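GTP-sensing transcriptional pleiotropic repressor CodY (Clostridioides difficile, PDB 5N0L) probably senses nutrient status by binding isoleucine in its GAF domain, along with GTP, and represses many genes in response. Local coordinates at residues 144-147 against 148-152. Numbering follows the deposited sequence.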
loop_
_atom_site.group_PDB
_atom_site.type_symbol
_atom_site.label_atom_id
_atom_site.label_comp_id
_atom_site.label_asym_id
_atom_site.label_seq_id
_atom_site.Cartn_x
_atom_site.Cartn_y
_atom_site.Cartn_z
ATOM N N LEU A 144 16.540 -14.547 -24.386
ATOM C CA LEU A 144 15.815 -15.219 -23.317
ATOM C C LEU A 144 16.118 -14.715 -21.945
ATOM O O LEU A 144 15.224 -14.635 -21.086
ATOM C CB LEU A 144 15.877 -16.742 -23.429
ATOM C CG LEU A 144 15.415 -17.511 -24.645
ATOM C CD1 LEU A 144 15.445 -19.058 -24.496
ATOM C CD2 LEU A 144 13.991 -17.107 -24.994
ATOM N N VAL A 145 17.418 -14.370 -21.659
ATOM C CA VAL A 145 17.758 -13.786 -20.422
ATOM C C VAL A 145 16.864 -12.520 -20.244
ATOM O O VAL A 145 16.346 -12.313 -19.134
ATOM C CB VAL A 145 19.245 -13.383 -20.313
ATOM C CG1 VAL A 145 19.614 -12.493 -19.160
ATOM C CG2 VAL A 145 20.009 -14.749 -20.219
ATOM N N ILE A 146 16.909 -11.690 -21.229
ATOM C CA ILE A 146 16.248 -10.339 -21.142
ATOM C C ILE A 146 14.735 -10.597 -20.974
ATOM O O ILE A 146 14.095 -10.014 -20.111
ATOM C CB ILE A 146 16.525 -9.462 -22.328
ATOM C CG1 ILE A 146 18.069 -9.119 -22.316
ATOM C CG2 ILE A 146 15.665 -8.194 -22.342
ATOM C CD1 ILE A 146 18.486 -8.525 -23.585
ATOM N N ALA A 147 14.237 -11.479 -21.762
ATOM C CA ALA A 147 12.746 -11.814 -21.674
ATOM C C ALA A 147 12.353 -12.379 -20.384
ATOM O O ALA A 147 11.288 -11.983 -19.796
ATOM C CB ALA A 147 12.306 -12.700 -22.751
ATOM N N GLU A 148 13.112 -13.302 -19.825
ATOM C CA GLU A 148 12.773 -13.918 -18.627
ATOM C C GLU A 148 12.891 -13.048 -17.395
ATOM O O GLU A 148 12.000 -13.136 -16.465
ATOM C CB GLU A 148 13.480 -15.252 -18.430
ATOM C CG GLU A 148 13.003 -16.272 -19.429
ATOM C CD GLU A 148 13.514 -17.666 -19.230
ATOM O OE1 GLU A 148 14.208 -17.917 -18.196
ATOM O OE2 GLU A 148 13.165 -18.492 -20.121
ATOM N N TYR A 149 13.941 -12.216 -17.313
ATOM C CA TYR A 149 14.034 -11.375 -16.234
ATOM C C TYR A 149 12.905 -10.280 -16.356
ATOM O O TYR A 149 12.366 -9.900 -15.306
ATOM C CB TYR A 149 15.381 -10.794 -15.906
ATOM C CG TYR A 149 15.817 -9.586 -16.490
ATOM C CD1 TYR A 149 15.329 -8.302 -16.063
ATOM C CD2 TYR A 149 16.927 -9.607 -17.364
ATOM C CE1 TYR A 149 15.863 -7.156 -16.562
ATOM C CE2 TYR A 149 17.431 -8.462 -17.866
ATOM C CZ TYR A 149 16.946 -7.238 -17.441
ATOM O OH TYR A 149 17.497 -6.117 -17.962
ATOM N N SER A 150 12.631 -9.839 -17.551
ATOM C CA SER A 150 11.542 -8.816 -17.744
ATOM C C SER A 150 10.197 -9.384 -17.343
ATOM O O SER A 150 9.445 -8.648 -16.602
ATOM C CB SER A 150 11.515 -8.387 -19.188
ATOM O OG SER A 150 12.604 -7.576 -19.572
ATOM N N ALA A 151 9.928 -10.623 -17.685
ATOM C CA ALA A 151 8.700 -11.336 -17.180
ATOM C C ALA A 151 8.632 -11.461 -15.705
ATOM O O ALA A 151 7.580 -11.238 -15.066
ATOM C CB ALA A 151 8.525 -12.682 -17.833
ATOM N N THR A 152 9.765 -11.811 -15.053
ATOM C CA THR A 152 9.823 -11.865 -13.650
ATOM C C THR A 152 9.538 -10.484 -12.995
ATOM O O THR A 152 8.837 -10.419 -11.971
ATOM C CB THR A 152 11.249 -12.409 -13.227
ATOM O OG1 THR A 152 11.322 -13.752 -13.707
ATOM C CG2 THR A 152 11.407 -12.430 -11.785
#
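S150 folds its hydroxyl back onto the preceding turn of helix 141-158, where OG bonds to I146 O at 2.9 Å. With OG beside its own backbone N (chi1 -72°), the side chain lies over the carbonyl it already engages: S150 N, 3.0 Å from I146 O, and OG approach that oxygen from opposite faces of its plane, OG standing 37° out of it. Serine thus satisfies its hydroxyl inside a buried helix. Two residues on, T152 does the same, its OG1 2.9 Å from E148 O and T152 N reaching it from the opposite face. The regular i to i+4 ladder supplies the frame, running from E148 N to L144 O through A151 N to A147 O.

Y149 is turned differently. Its CG sits between backbone N and carbonyl carbon (chi1 88°), which holds the ring outward from the helix, with Y149 CD2 3.3 Å from V145 O and I146 O over one face, near the rim. V145 CG1 meets Y149 CD2 only loosely, at 4.3 Å. This ring stacks on Y149 of a neighbouring subunit. E148 lays CB and CG alongside L144 O, and its OE2 forms a hydrogen bond with T91 OG1 and a salt bridge with R13 of another neighbouring subunit, partners that would probably stabilise its charge.

The small methyls of A147 and A151 let the helix lie close against the antiparallel sheet of the GAF domain, touching L132 and L130 on strand 125-134, with A151 also meeting strand 114-122, while I146 and S150 pack on L36 of helix 30-40.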